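Local structure of signal recognition particle 54 kDa protein (Aeropyrum pernix, 7EPK) at residues Y19-V23 and R66-M70; K36-N40 and R251-T257. The protein is an archaeal SRP54, a signal recognition particle subunit with a helical bundle domain, a P-loop GTPase domain that holds GDP here, and a signal peptide binding domain. All coordinates share one frame; numbering follows the deposited sequence.

Contact 1: Y19-V23 and R66-M70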
ATOM      1  N   TYR A  19      -3.745   0.653  30.960  1.00 47.84           N
ATOM      2  CA  TYR A  19      -3.628   0.191  29.552  1.00 51.13           C
ATOM      3  C   TYR A  19      -4.987  -0.181  28.958  1.00 50.35           C
ATOM      4  O   TYR A  19      -5.365   0.390  27.923  1.00 47.62           O
ATOM      5  CB  TYR A  19      -2.786  -1.075  29.408  1.00 50.69           C
ATOM      6  CG  TYR A  19      -2.799  -1.595  27.998  1.00 52.18           C
ATOM      7  CD1 TYR A  19      -2.197  -0.882  26.971  1.00 53.29           C
ATOM      8  CD2 TYR A  19      -3.473  -2.759  27.677  1.00 51.17           C
ATOM      9  CE1 TYR A  19      -2.215  -1.347  25.664  1.00 57.96           C
ATOM     10  CE2 TYR A  19      -3.512  -3.229  26.374  1.00 56.68           C
ATOM     11  CZ  TYR A  19      -2.881  -2.523  25.356  1.00 57.99           C
ATOM     12  OH  TYR A  19      -2.915  -2.982  24.066  1.00 48.39           O
ATOM     13  N   GLU A  20      -5.670  -1.157  29.555  1.00 48.46           N
ATOM     14  CA  GLU A  20      -6.865  -1.763  28.921  1.00 47.92           C
ATOM     15  C   GLU A  20      -7.965  -0.697  28.874  1.00 49.89           C
ATOM     16  O   GLU A  20      -8.793  -0.756  27.966  1.00 48.80           O
ATOM     17  CB  GLU A  20      -7.322  -3.052  29.605  1.00 47.45           C
ATOM     18  CG  GLU A  20      -6.298  -4.184  29.545  1.00 46.21           C
ATOM     19  CD  GLU A  20      -5.132  -4.125  30.536  1.00 43.57           C
ATOM     20  OE1 GLU A  20      -5.031  -3.142  31.332  1.00 39.94           O
ATOM     21  OE2 GLU A  20      -4.313  -5.067  30.507  1.00 42.73           O
ATOM     22  N   LYS A  21      -7.977   0.261  29.795  1.00 57.80           N
ATOM     23  CA  LYS A  21      -9.002   1.348  29.777  1.00 67.92           C
ATOM     24  C   LYS A  21      -8.712   2.279  28.604  1.00 61.35           C
ATOM     25  O   LYS A  21      -9.649   2.910  28.135  1.00 64.57           O
ATOM     26  CB  LYS A  21      -9.043   2.171  31.075  1.00 76.14           C
ATOM     27  CG  LYS A  21      -9.666   1.460  32.271  1.00 80.06           C
ATOM     28  CD  LYS A  21      -9.832   2.311  33.512  1.00 80.25           C
ATOM     29  CE  LYS A  21     -10.511   1.547  34.628  1.00 81.78           C
ATOM     30  NZ  LYS A  21     -11.066   2.451  35.661  1.00 90.82           N
ATOM     31  N   ALA A  22      -7.446   2.389  28.198  1.00 62.78           N
ATOM     32  CA  ALA A  22      -7.008   3.261  27.085  1.00 59.82           C
ATOM     33  C   ALA A  22      -7.455   2.622  25.762  1.00 59.53           C
ATOM     34  O   ALA A  22      -7.844   3.401  24.871  1.00 69.56           O
ATOM     35  CB  ALA A  22      -5.515   3.508  27.129  1.00 53.63           C
ATOM     36  N   VAL A  23      -7.437   1.282  25.660  1.00 47.29           N
ATOM     37  CA  VAL A  23      -7.747   0.538  24.405  1.00 49.71           C
ATOM     38  C   VAL A  23      -9.277   0.438  24.220  1.00 54.67           C
ATOM     39  O   VAL A  23      -9.752   0.714  23.086  1.00 56.10           O
ATOM     40  CB  VAL A  23      -7.002  -0.813  24.312  1.00 49.98           C
ATOM     41  CG1 VAL A  23      -7.267  -1.707  25.484  1.00 58.53           C
ATOM     42  CG2 VAL A  23      -7.321  -1.578  23.043  1.00 52.48           C
ATOM     43  N   ARG A  66       3.050  -2.799  24.521  1.00 75.83           N
ATOM     44  CA  ARG A  66       1.595  -3.098  24.372  1.00 77.84           C
ATOM     45  C   ARG A  66       0.882  -2.116  23.421  1.00 63.90           C
ATOM     46  O   ARG A  66       0.141  -2.591  22.542  1.00 54.21           O
ATOM     47  CB  ARG A  66       0.913  -3.099  25.750  1.00 84.22           C
ATOM     48  CG  ARG A  66       1.290  -1.963  26.708  1.00100.48           C
ATOM     49  CD  ARG A  66       2.284  -0.860  26.297  1.00 99.53           C
ATOM     50  NE  ARG A  66       2.137   0.415  27.000  1.00 93.36           N
ATOM     51  CZ  ARG A  66       2.682   1.585  26.641  1.00102.65           C
ATOM     52  NH1 ARG A  66       3.402   1.707  25.536  1.00101.70           N
ATOM     53  NH2 ARG A  66       2.479   2.658  27.390  1.00110.31           N
ATOM     54  N   ARG A  67       1.074  -0.808  23.587  1.00 53.98           N
ATOM     55  CA  ARG A  67       0.345   0.226  22.813  1.00 59.62           C
ATOM     56  C   ARG A  67       0.861   0.208  21.376  1.00 64.91           C
ATOM     57  O   ARG A  67       0.022   0.120  20.457  1.00 72.05           O
ATOM     58  CB  ARG A  67       0.507   1.617  23.428  1.00 54.69           C
ATOM     59  CG  ARG A  67      -0.345   1.821  24.672  1.00 54.15           C
ATOM     60  CD  ARG A  67       0.102   3.028  25.478  1.00 53.07           C
ATOM     61  NE  ARG A  67      -0.348   2.886  26.844  1.00 48.00           N
ATOM     62  CZ  ARG A  67      -1.299   3.610  27.384  1.00 50.61           C
ATOM     63  NH1 ARG A  67      -1.859   4.573  26.675  1.00 56.31           N
ATOM     64  NH2 ARG A  67      -1.685   3.373  28.629  1.00 51.55           N
ATOM     65  N   ASP A  68       2.182   0.265  21.191  1.00 67.91           N
ATOM     66  CA  ASP A  68       2.798   0.275  19.835  1.00 68.18           C
ATOM     67  C   ASP A  68       2.233  -0.928  19.062  1.00 62.01           C
ATOM     68  O   ASP A  68       1.874  -0.757  17.886  1.00 67.05           O
ATOM     69  CB  ASP A  68       4.333   0.370  19.891  1.00 67.44           C
ATOM     70  CG  ASP A  68       4.867   1.717  20.381  1.00 67.52           C
ATOM     71  OD1 ASP A  68       4.088   2.693  20.367  1.00 61.21           O
ATOM     72  OD2 ASP A  68       6.062   1.784  20.795  1.00 70.23           O
ATOM     73  N   TRP A  69       2.063  -2.075  19.712  1.00 48.81           N
ATOM     74  CA  TRP A  69       1.628  -3.321  19.034  1.00 51.71           C
ATOM     75  C   TRP A  69       0.157  -3.217  18.655  1.00 51.68           C
ATOM     76  O   TRP A  69      -0.286  -3.941  17.760  1.00 51.84           O
ATOM     77  CB  TRP A  69       1.842  -4.533  19.939  1.00 53.35           C
ATOM     78  CG  TRP A  69       1.566  -5.847  19.284  1.00 55.12           C
ATOM     79  CD1 TRP A  69       0.687  -6.802  19.706  1.00 61.20           C
ATOM     80  CD2 TRP A  69       2.201  -6.367  18.096  1.00 69.13           C
ATOM     81  NE1 TRP A  69       0.737  -7.891  18.870  1.00 73.35           N
ATOM     82  CE2 TRP A  69       1.649  -7.651  17.867  1.00 74.51           C
ATOM     83  CE3 TRP A  69       3.167  -5.877  17.200  1.00 66.35           C
ATOM     84  CZ2 TRP A  69       2.043  -8.445  16.784  1.00 75.08           C
ATOM     85  CZ3 TRP A  69       3.553  -6.661  16.136  1.00 72.95           C
ATOM     86  CH2 TRP A  69       2.997  -7.929  15.932  1.00 79.16           C
ATOM     87  N   MET A  70      -0.601  -2.435  19.406  1.00 51.68           N
ATOM     88  CA  MET A  70      -2.069  -2.397  19.233  1.00 53.39           C
ATOM     89  C   MET A  70      -2.358  -1.472  18.052  1.00 51.28           C
ATOM     90  O   MET A  70      -3.222  -1.832  17.255  1.00 60.59           O
ATOM     91  CB  MET A  70      -2.802  -1.901  20.488  1.00 49.31           C
ATOM     92  CG  MET A  70      -4.307  -1.965  20.353  1.00 46.44           C
ATOM     93  SD  MET A  70      -4.902  -3.635  20.053  1.00 49.47           S
ATOM     94  CE  MET A  70      -6.658  -3.329  20.234  1.00 49.99           C
TER
HETATM   95  O   HOH W   1      -1.087  -5.077  22.330  1.00 52.15           O
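Tyr19 lays its ring alongside the chains of Arg66 and Arg67 and supplies most of the contact from the 19-23 side. With CG anti to the backbone N (chi1 174°), the ring leaves its own helix and reaches across to 66-70. CB of Arg66 sits over one ring face, 4.0 Å from the centroid of the Tyr19 ring, a CH-pi contact, while CG of Arg67 meets the ring edge near its plane, 3.8 Å from Tyr19 CE1. At the far end, Tyr19 OH lies 3.7 Å from Met70 CB, and a water joins this hydroxyl to Arg66 O, the water oxygen donating to that carbonyl oxygen over 2.8 Å.

The two segments run in nearly the same direction, 23° apart, but the axes of these short segments come no closer than 11.4 Å, so long side chains span the gap within the helical bundle domain of SRP54-type proteins. Phe12 of helix 4-13 touches Ala22, Val23 and Met70, packing against both helices.

Ala22 follows, its CB 3.8 Å from Arg67 NH1 and oblique to the guanidinium; that same nitrogen is hydrogen-bonded to Phe12 O. One turn after Tyr19, Val23 sends CG2 against the methyl end of Met70, CG2 to CE 3.4 Å, the two side chains crossing at about a right angle. Met70 gets there by a bend at chi2 (60°), which swings its thioether across toward the valine.

Contact 2: K36-N40 and R251-T257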
ATOM      1  N   LYS A  36     -19.256   8.451  12.037  1.00 73.96           N
ATOM      2  CA  LYS A  36     -19.344   9.886  11.635  1.00 78.82           C
ATOM      3  C   LYS A  36     -18.968  10.049  10.156  1.00 76.15           C
ATOM      4  O   LYS A  36     -19.479  10.989   9.532  1.00 75.72           O
ATOM      5  CB  LYS A  36     -18.402  10.772  12.454  1.00 90.90           C
ATOM      6  CG  LYS A  36     -18.885  11.160  13.840  1.00 98.68           C
ATOM      7  CD  LYS A  36     -17.977  12.172  14.503  1.00108.97           C
ATOM      8  CE  LYS A  36     -18.388  12.459  15.932  1.00122.90           C
ATOM      9  NZ  LYS A  36     -17.447  13.393  16.591  1.00135.48           N
ATOM     10  N   ALA A  37     -18.066   9.206   9.639  1.00 74.62           N
ATOM     11  CA  ALA A  37     -17.683   9.124   8.206  1.00 79.81           C
ATOM     12  C   ALA A  37     -18.543   8.064   7.478  1.00 83.66           C
ATOM     13  O   ALA A  37     -18.212   7.697   6.330  1.00 69.28           O
ATOM     14  CB  ALA A  37     -16.202   8.840   8.094  1.00 71.04           C
ATOM     15  N   ASP A  38     -19.626   7.611   8.128  1.00 92.41           N
ATOM     16  CA  ASP A  38     -20.718   6.746   7.590  1.00 89.85           C
ATOM     17  C   ASP A  38     -20.219   5.299   7.545  1.00 88.33           C
ATOM     18  O   ASP A  38     -20.652   4.470   8.380  1.00 80.98           O
ATOM     19  CB  ASP A  38     -21.246   7.263   6.242  1.00 84.97           C
ATOM     20  CG  ASP A  38     -22.735   7.582   6.268  1.00 79.32           C
ATOM     21  OD1 ASP A  38     -23.080   8.786   6.411  1.00 77.10           O
ATOM     22  OD2 ASP A  38     -23.538   6.627   6.166  1.00 65.66           O
ATOM     23  N   VAL A  39     -19.330   5.017   6.600  1.00 86.45           N
ATOM     24  CA  VAL A  39     -18.657   3.695   6.455  1.00 88.74           C
ATOM     25  C   VAL A  39     -19.718   2.599   6.343  1.00 99.84           C
ATOM     26  O   VAL A  39     -19.953   2.144   5.194  1.00121.25           O
ATOM     27  CB  VAL A  39     -17.656   3.423   7.586  1.00 67.68           C
ATOM     28  CG1 VAL A  39     -16.967   2.085   7.404  1.00 65.16           C
ATOM     29  CG2 VAL A  39     -16.613   4.522   7.642  1.00 68.30           C
ATOM     30  N   ASN A  40     -20.313   2.181   7.465  1.00 81.54           N
ATOM     31  CA  ASN A  40     -21.336   1.104   7.484  1.00 87.87           C
ATOM     32  C   ASN A  40     -21.146   0.325   8.779  1.00 83.10           C
ATOM     33  O   ASN A  40     -20.117  -0.346   8.912  1.00 82.43           O
ATOM     34  CB  ASN A  40     -21.259   0.173   6.262  1.00 90.64           C
ATOM     35  CG  ASN A  40     -22.506  -0.656   6.029  1.00103.64           C
ATOM     36  OD1 ASN A  40     -23.194  -1.065   6.969  1.00 96.56           O
ATOM     37  ND2 ASN A  40     -22.796  -0.928   4.765  1.00117.25           N
ATOM     38  N   ARG A 251     -16.277  13.050   3.833  1.00128.09           N
ATOM     39  CA  ARG A 251     -17.053  11.818   4.158  1.00124.25           C
ATOM     40  C   ARG A 251     -16.231  10.610   3.656  1.00114.77           C
ATOM     41  O   ARG A 251     -15.106  10.419   4.166  1.00112.39           O
ATOM     42  CB  ARG A 251     -18.472  11.958   3.583  1.00133.42           C
ATOM     43  CG  ARG A 251     -19.619  11.967   4.594  1.00131.00           C
ATOM     44  CD  ARG A 251     -20.010  10.590   5.116  1.00126.53           C
ATOM     45  NE  ARG A 251     -19.619   9.560   4.162  1.00128.78           N
ATOM     46  CZ  ARG A 251     -20.195   9.360   2.982  1.00130.26           C
ATOM     47  NH1 ARG A 251     -21.222  10.102   2.599  1.00147.54           N
ATOM     48  NH2 ARG A 251     -19.726   8.425   2.177  1.00118.74           N
ATOM     49  N   GLY A 252     -16.740   9.814   2.708  1.00 96.18           N
ATOM     50  CA  GLY A 252     -15.948   8.800   1.992  1.00 81.33           C
ATOM     51  C   GLY A 252     -16.289   7.384   2.402  1.00 78.05           C
ATOM     52  O   GLY A 252     -16.166   6.500   1.554  1.00 91.24           O
ATOM     53  N   GLY A 253     -16.697   7.151   3.646  1.00 69.20           N
ATOM     54  CA  GLY A 253     -16.930   5.782   4.145  1.00 68.94           C
ATOM     55  C   GLY A 253     -17.897   4.985   3.279  1.00 73.38           C
ATOM     56  O   GLY A 253     -17.886   3.731   3.366  1.00 69.97           O
ATOM     57  N   GLY A 254     -18.717   5.671   2.476  1.00 76.51           N
ATOM     58  CA  GLY A 254     -19.653   5.059   1.508  1.00 77.77           C
ATOM     59  C   GLY A 254     -18.925   4.465   0.314  1.00 74.43           C
ATOM     60  O   GLY A 254     -19.365   3.429  -0.218  1.00 79.73           O
ATOM     61  N   ALA A 255     -17.843   5.102  -0.111  1.00 69.53           N
ATOM     62  CA  ALA A 255     -16.903   4.536  -1.100  1.00 75.53           C
ATOM     63  C   ALA A 255     -16.765   3.027  -0.856  1.00 83.83           C
ATOM     64  O   ALA A 255     -17.096   2.233  -1.776  1.00 85.07           O
ATOM     65  CB  ALA A 255     -15.567   5.234  -0.990  1.00 79.04           C
ATOM     66  N   LEU A 256     -16.310   2.632   0.342  1.00 84.12           N
ATOM     67  CA  LEU A 256     -15.849   1.236   0.598  1.00 86.20           C
ATOM     68  C   LEU A 256     -17.046   0.305   0.871  1.00 78.81           C
ATOM     69  O   LEU A 256     -16.813  -0.896   1.130  1.00 72.36           O
ATOM     70  CB  LEU A 256     -14.804   1.225   1.716  1.00 78.64           C
ATOM     71  CG  LEU A 256     -15.236   1.840   3.033  1.00 76.89           C
ATOM     72  CD1 LEU A 256     -16.455   1.117   3.569  1.00 79.36           C
ATOM     73  CD2 LEU A 256     -14.091   1.792   4.024  1.00 77.82           C
ATOM     74  N   THR A 257     -18.275   0.831   0.784  1.00 73.51           N
ATOM     75  CA  THR A 257     -19.528   0.033   0.702  1.00 77.59           C
ATOM     76  C   THR A 257     -19.714  -0.414  -0.751  1.00 79.31           C
ATOM     77  O   THR A 257     -19.932  -1.626  -0.972  1.00 72.94           O
ATOM     78  CB  THR A 257     -20.756   0.798   1.221  1.00 77.21           C
ATOM     79  OG1 THR A 257     -20.368   1.848   2.113  1.00 75.29           O
ATOM     80  CG2 THR A 257     -21.725  -0.117   1.939  1.00 85.16           C
TER
HETATM   81  O   HOH W   2     -23.682  10.901   3.771  1.00 66.84           O
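Arg251 curls against the turn at Ala37 and Asp38, presenting one face of its guanidinium to Asp38 CB, which lies 3.5 Å from Arg251 NE. Bends at chi2 (-79°) and chi3 (-24°) fold the arginine chain back, so that NE donates to Ala37 O at 3.2 Å. This bond comes in from above the carbonyl plane instead of along a lone pair. The same oxygen takes a weak bond from Gly253 N, and thus the backbone and side chain of 251-257 both grip it.

The carboxylate of Asp38 is turned 61° from the guanidinium plane. No N-H of Arg251 points at OD1, and the opposite charges probably attract only at a distance; a water weakly bridges Asp38 OD1 and Arg251 NH1.

At Gly253 the backbones come together, its CA 3.6 Å from Val39 CA, next to Ala37 O and Val39 N. Val39 CA also makes a CA-H...O contact with Gly253 O. The side chain of Val39 crosses that of Leu256 at a slant, CG1 to CD1 4.0 Å, while Val39 O lies 3.1 Å from Thr257 OG1, whose proton could instead serve Gly254 O. Thr257 CG2 meets Asn40 ND2, the two side chains roughly perpendicular.

The contact sets the link between helices 19-36 and 41-57 of the helical bundle domain against the glycine run that leads into helix 255-262 in the GTPase domain. Val39 packs on Val44 and Leu256 on Leu43, both from helix 41-57, and segment 251-257 follows strand 240-244 of the central sheet and leads on to strand 265-270.

Overall arrangement
From the N terminus, the chain enters contact 1 at 19-23, near the start of helix 19-36, and reaches contact 2 at 36-40, where that helix gives way to a loop. It then passes through helix 41-57 to 66-70, where contact 1 closes a loop of 42 intervening residues, 30 of them helical. Contact 2 closes much later, at 251-257, after 210 residues that include much of the GTPase domain. The two loops therefore cross instead of nesting. Contact 1 joins helices inside the bundle, whereas contact 2 ties the bundle to the GTPase domain. Their centres are 26 Å apart, and their nearest atoms, about 16 Å apart, do not touch.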